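PDB 3TQV: nicotinate-nucleotide pyrophosphorylase from Francisella tularensis subsp. tularensis, which catalyses the conversion of quinolinate and 5-phosphoribosyl 1-diphosphate to nicotinate mononucleotide, diphosphate and carbon dioxide, a step in NAD(+) biosynthesis. Local coordinates for the interface of chains A and B. Coordinates in Å, arbitrary orientation; residue numbers count along the deposited sequence, not the author numbering. Chains: chain A/B, Nicotinate-nucleotide pyrophosphorylase.

Contact 1: the interface of chains A and B. Residues chain A 142, 149, 166-169; chain B 29-32, 34.
B:Asp30, near the C-terminal end of helix 16-31, pushes its carboxylate between two arginines of chain A and forms the polar centre of this subunit interface. The salt bridge with A:Arg142 is side-on and two-pronged: NE reaches OD1 of B:Asp30 at 3.0 Å and NH2 reaches OD2 of B:Asp30 at 3.0 Å, each on the syn lone pair. Guanidinium and carboxylate lie nearly in one plane, 19° apart, so both N-H groups can point at the two oxygens together; a planar group with paired donors suits a carboxylate for this reason. CG of B:Asp30 stands anti to its backbone N (chi1 -174°), which turns the acid toward the arginines. A:Arg149, its chain bent about the CB-CG and CG-CD bonds, brings NH2 to OD1 of B:Asp30 in a weak bond of 3.2 Å, its plane turned 72° from the carboxylate. Two positive groups thus share one acid, an arrangement likely to hold it ionised. A:Arg142 is also a predicted substrate-binding residue, so the partner subunit may help to position an active-site arginine.

Backbone groups add further polar links. The amide of A:Leu168 donates to the carbonyl O of B:Asp30 at 3.0 Å, and N of A:Arg149, in the first turn of helix 149-158, donates to OE2 of B:Glu29 from above the carboxylate plane. An acid suits this helix start, where first-turn amides lack an acceptor within the helix and the helix dipole would favour a negative group.

Apolar packing lies beside the polar cluster. The small B:Ala32 fits over one face of the A:Phe169 ring, its CB 3.7 Å from the ring centroid and displaced toward the CG-CD2 rim.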
loop_
_atom_site.group_PDB
_atom_site.type_symbol
_atom_site.label_atom_id
_atom_site.label_comp_id
_atom_site.label_asym_id
_atom_site.label_seq_id
_atom_site.Cartn_x
_atom_site.Cartn_y
_atom_site.Cartn_z
ATOM N N ARG A 142 7.732 12.113 0.207
ATOM C CA ARG A 142 6.302 12.279 0.013
ATOM C C ARG A 142 5.750 11.164 -0.872
ATOM O O ARG A 142 4.580 11.194 -1.274
ATOM C CB ARG A 142 5.988 13.674 -0.549
ATOM C CG ARG A 142 6.186 14.781 0.497
ATOM C CD ARG A 142 6.289 16.180 -0.098
ATOM N NE ARG A 142 5.186 16.487 -1.009
ATOM C CZ ARG A 142 5.298 16.584 -2.336
ATOM N NH1 ARG A 142 6.473 16.415 -2.933
ATOM N NH2 ARG A 142 4.231 16.869 -3.064
ATOM N N ARG A 149 -0.356 9.403 4.474
ATOM C CA ARG A 149 0.790 10.294 4.591
ATOM C C ARG A 149 1.307 10.342 6.035
ATOM O O ARG A 149 2.454 9.993 6.304
ATOM C CB ARG A 149 0.405 11.690 4.113
ATOM C CG ARG A 149 1.249 12.783 4.686
ATOM C CD ARG A 149 2.599 12.890 3.995
ATOM N NE ARG A 149 2.425 13.443 2.662
ATOM C CZ ARG A 149 2.771 12.789 1.576
ATOM N NH1 ARG A 149 3.337 11.599 1.706
ATOM N NH2 ARG A 149 2.566 13.323 0.391
ATOM N N ILE A 166 6.473 17.064 6.003
ATOM C CA ILE A 166 5.219 16.318 5.881
ATOM C C ILE A 166 4.586 16.471 4.492
ATOM O O ILE A 166 4.095 15.504 3.901
ATOM C CB ILE A 166 4.171 16.753 6.950
ATOM C CG1 ILE A 166 4.762 16.709 8.363
ATOM C CG2 ILE A 166 2.912 15.905 6.844
ATOM C CD1 ILE A 166 5.550 15.460 8.672
ATOM N N GLY A 167 4.592 17.692 3.976
ATOM C CA GLY A 167 3.959 17.951 2.700
ATOM C C GLY A 167 4.611 19.072 1.920
ATOM O O GLY A 167 5.832 19.215 1.940
ATOM N N LEU A 168 3.782 19.850 1.223
ATOM C CA LEU A 168 4.238 21.009 0.464
ATOM C C LEU A 168 4.057 22.285 1.275
ATOM O O LEU A 168 4.566 23.338 0.893
ATOM C CB LEU A 168 3.489 21.123 -0.870
ATOM C CG LEU A 168 3.670 19.978 -1.886
ATOM C CD1 LEU A 168 2.721 20.121 -3.076
ATOM C CD2 LEU A 168 5.117 19.844 -2.360
ATOM N N PHE A 169 3.356 22.183 2.407
ATOM C CA PHE A 169 3.049 23.355 3.247
ATOM C C PHE A 169 4.055 23.671 4.375
ATOM O O PHE A 169 4.176 24.823 4.786
ATOM C CB PHE A 169 1.658 23.197 3.858
ATOM C CG PHE A 169 1.492 21.925 4.643
ATOM C CD1 PHE A 169 1.734 21.899 6.016
ATOM C CD2 PHE A 169 1.117 20.743 4.006
ATOM C CE1 PHE A 169 1.595 20.718 6.738
ATOM C CE2 PHE A 169 0.966 19.553 4.719
ATOM C CZ PHE A 169 1.207 19.537 6.075
ATOM N N GLU B 29 -4.001 16.077 2.769
ATOM C CA GLU B 29 -2.916 15.630 3.621
ATOM C C GLU B 29 -1.587 16.178 3.122
ATOM O O GLU B 29 -0.630 16.312 3.894
ATOM C CB GLU B 29 -2.864 14.102 3.647
ATOM C CG GLU B 29 -2.254 13.460 2.397
ATOM C CD GLU B 29 -2.298 11.929 2.411
ATOM O OE1 GLU B 29 -2.133 11.336 1.333
ATOM O OE2 GLU B 29 -2.491 11.316 3.486
ATOM N N ASP B 30 -1.513 16.491 1.832
ATOM C CA ASP B 30 -0.240 16.906 1.263
ATOM C C ASP B 30 -0.135 18.433 1.160
ATOM O O ASP B 30 0.946 19.006 1.360
ATOM C CB ASP B 30 -0.028 16.228 -0.099
ATOM C CG ASP B 30 1.361 16.493 -0.692
ATOM O OD1 ASP B 30 2.357 16.537 0.055
ATOM O OD2 ASP B 30 1.452 16.657 -1.924
ATOM N N ILE B 31 -1.263 19.085 0.882
ATOM C CA ILE B 31 -1.264 20.504 0.517
ATOM C C ILE B 31 -1.659 21.450 1.651
ATOM O O ILE B 31 -1.080 22.535 1.811
ATOM C CB ILE B 31 -2.179 20.764 -0.699
ATOM C CG1 ILE B 31 -1.557 20.142 -1.959
ATOM C CG2 ILE B 31 -2.452 22.268 -0.865
ATOM C CD1 ILE B 31 -2.512 20.038 -3.146
ATOM N N ALA B 32 -2.645 21.043 2.436
ATOM C CA ALA B 32 -3.105 21.886 3.523
ATOM C C ALA B 32 -3.258 23.319 3.014
ATOM O O ALA B 32 -3.908 23.543 1.996
ATOM C CB ALA B 32 -2.148 21.810 4.711
ATOM N N GLY B 34 -1.359 25.411 1.527
ATOM C CA GLY B 34 -0.848 25.741 0.214
ATOM C C GLY B 34 0.584 25.328 -0.032
ATOM O O GLY B 34 1.433 25.385 0.869
#

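Contact 2: the interface of chains A and B. Residues chain A 30-31, 34-37; chain B 165, 168-169, 171.
B:Leu168 buries far more surface than its neighbours here, inserting its side chain between A:Asp30 and A:Ile31 on one flank and A:Asp35 on the other. Its branches divide the work. CD1 of B:Leu168 meets the tip of A:Ile31, 3.4 Å from its CD1, with the two side chains side by side and pointing the same way. The same CD1 of B:Leu168 also lies 3.3 Å from OD2 of A:Asp30, while CD2 of B:Leu168 turns toward the carboxylate of A:Asp35, 3.7 Å from OD2. With CG anti to its carbonyl carbon (chi1 -62°), the leucine keeps both methyls among these residues. A branched aliphatic chain suits the place because it can touch two walls at once. Its backbone is held as well: the amide donates to the carbonyl O of A:Asp30, and the carbonyl O of B:Leu168 accepts from N of A:Ile36 at 3.0 Å, the donor tilted 32° from the carbonyl plane. Both polar backbone groups of the leucine are therefore paired across the interface.

A:Asp35 packs its CA and CB against CB of B:Leu168, crossing the leucine obliquely. Its CG is anti to the backbone N (chi1 176°), and OD1 of A:Asp35 accepts the amide N of A:Thr37 at 2.8 Å. This resembles an N-cap of 3-10 helix 36-40, and it may steady the segment that also presents N of A:Ile36.

B:Phe169 comes next in buried surface. CD2 of B:Phe169 approaches the carbonyl O of A:Asp30 at 3.5 Å. CG2 of A:Ile36 lies 4.0 Å from CA of B:Phe169. At the side of the patch, near OG1 of A:Thr37, NH1 of B:Arg165, a predicted substrate-binding residue, donates to O of B:Ala171, coming from above the carbonyl plane.

The site joins the end of helix 16-31, the following loop and 3-10 helix 36-40 of chain A to the loop of chain B leading into strand 171-174.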
loop_
_atom_site.group_PDB
_atom_site.type_symbol
_atom_site.label_atom_id
_atom_site.label_comp_id
_atom_site.label_asym_id
_atom_site.label_seq_id
_atom_site.Cartn_x
_atom_site.Cartn_y
_atom_site.Cartn_z
ATOM N N ASP A 30 -15.685 -2.917 3.309
ATOM C CA ASP A 30 -15.669 -4.371 3.477
ATOM C C ASP A 30 -17.055 -4.916 3.914
ATOM O O ASP A 30 -17.479 -5.997 3.481
ATOM C CB ASP A 30 -14.538 -4.800 4.448
ATOM C CG ASP A 30 -14.272 -6.327 4.437
ATOM O OD1 ASP A 30 -14.224 -6.955 3.345
ATOM O OD2 ASP A 30 -14.113 -6.905 5.536
ATOM N N ILE A 31 -17.749 -4.146 4.749
ATOM C CA ILE A 31 -18.891 -4.654 5.495
ATOM C C ILE A 31 -20.208 -4.393 4.757
ATOM O O ILE A 31 -21.070 -5.282 4.675
ATOM C CB ILE A 31 -18.978 -4.021 6.923
ATOM C CG1 ILE A 31 -18.243 -4.848 7.986
ATOM C CG2 ILE A 31 -20.429 -3.896 7.368
ATOM C CD1 ILE A 31 -16.850 -5.218 7.650
ATOM N N GLY A 34 -23.711 -5.625 5.809
ATOM C CA GLY A 34 -23.331 -6.451 6.936
ATOM C C GLY A 34 -22.704 -7.756 6.514
ATOM O O GLY A 34 -23.009 -8.241 5.435
ATOM N N ASP A 35 -21.825 -8.303 7.358
ATOM C CA ASP A 35 -21.169 -9.582 7.096
ATOM C C ASP A 35 -22.158 -10.747 7.128
ATOM O O ASP A 35 -22.569 -11.214 8.197
ATOM C CB ASP A 35 -20.037 -9.827 8.099
ATOM C CG ASP A 35 -19.371 -11.201 7.925
ATOM O OD1 ASP A 35 -19.817 -12.008 7.073
ATOM O OD2 ASP A 35 -18.398 -11.479 8.657
ATOM N N ILE A 36 -22.504 -11.229 5.940
ATOM C CA ILE A 36 -23.511 -12.267 5.805
ATOM C C ILE A 36 -23.082 -13.642 6.320
ATOM O O ILE A 36 -23.935 -14.431 6.711
ATOM C CB ILE A 36 -24.030 -12.396 4.342
ATOM C CG1 ILE A 36 -23.009 -13.088 3.442
ATOM C CG2 ILE A 36 -24.433 -11.042 3.781
ATOM C CD1 ILE A 36 -23.562 -13.447 2.083
ATOM N N THR A 37 -21.778 -13.926 6.323
ATOM C CA THR A 37 -21.272 -15.259 6.680
ATOM C C THR A 37 -21.182 -15.448 8.199
ATOM O O THR A 37 -21.157 -16.577 8.701
ATOM C CB THR A 37 -19.879 -15.533 6.040
ATOM O OG1 THR A 37 -19.965 -15.422 4.613
ATOM C CG2 THR A 37 -19.351 -16.927 6.407
ATOM N N ARG B 165 -14.627 -12.525 -4.185
ATOM C CA ARG B 165 -15.690 -11.661 -3.682
ATOM C C ARG B 165 -15.162 -10.275 -3.292
ATOM O O ARG B 165 -14.039 -10.146 -2.819
ATOM C CB ARG B 165 -16.408 -12.318 -2.507
ATOM C CG ARG B 165 -15.482 -12.731 -1.391
ATOM C CD ARG B 165 -16.238 -13.177 -0.157
ATOM N NE ARG B 165 -15.348 -13.288 0.998
ATOM C CZ ARG B 165 -15.739 -13.544 2.245
ATOM N NH1 ARG B 165 -17.027 -13.724 2.531
ATOM N NH2 ARG B 165 -14.823 -13.620 3.207
ATOM N N LEU B 168 -17.655 -8.812 2.586
ATOM C CA LEU B 168 -18.368 -9.732 3.471
ATOM C C LEU B 168 -19.856 -9.848 3.103
ATOM O O LEU B 168 -20.590 -10.658 3.674
ATOM C CB LEU B 168 -18.193 -9.325 4.941
ATOM C CG LEU B 168 -16.764 -9.333 5.515
ATOM C CD1 LEU B 168 -16.656 -8.501 6.795
ATOM C CD2 LEU B 168 -16.218 -10.750 5.739
ATOM N N PHE B 169 -20.283 -9.058 2.121
ATOM C CA PHE B 169 -21.701 -8.946 1.788
ATOM C C PHE B 169 -22.119 -9.643 0.480
ATOM O O PHE B 169 -23.198 -10.222 0.404
ATOM C CB PHE B 169 -22.091 -7.471 1.735
ATOM C CG PHE B 169 -21.262 -6.675 0.784
ATOM C CD1 PHE B 169 -21.584 -6.631 -0.563
ATOM C CD2 PHE B 169 -20.145 -5.992 1.229
ATOM C CE1 PHE B 169 -20.815 -5.915 -1.443
ATOM C CE2 PHE B 169 -19.365 -5.262 0.361
ATOM C CZ PHE B 169 -19.698 -5.222 -0.981
ATOM N N ALA B 171 -20.893 -12.285 -1.055
ATOM C CA ALA B 171 -20.652 -13.708 -1.191
ATOM C C ALA B 171 -20.380 -14.384 0.143
ATOM O O ALA B 171 -19.997 -13.728 1.113
ATOM C CB ALA B 171 -19.524 -13.942 -2.136
#

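Contact 1 and contact 2 lie about 35 Å apart, measured between the centres of their C-alpha atoms, and sample symmetry-related regions of one two-fold interface with the chains exchanged. Both pair the end of helix 16-31 and its following loop with the 165-169 region of the other subunit; Asp30, Ile31, Gly34, Leu168 and Phe169 recur. Contact 1 extends toward helix 149-158, contact 2 toward 3-10 helix 36-40. Each subunit thus both gives and receives the same elements, consistent with the homodimer from which the hexamer is built, and each contact includes a predicted substrate-binding arginine, A:Arg142 in contact 1, B:Arg165 in contact 2.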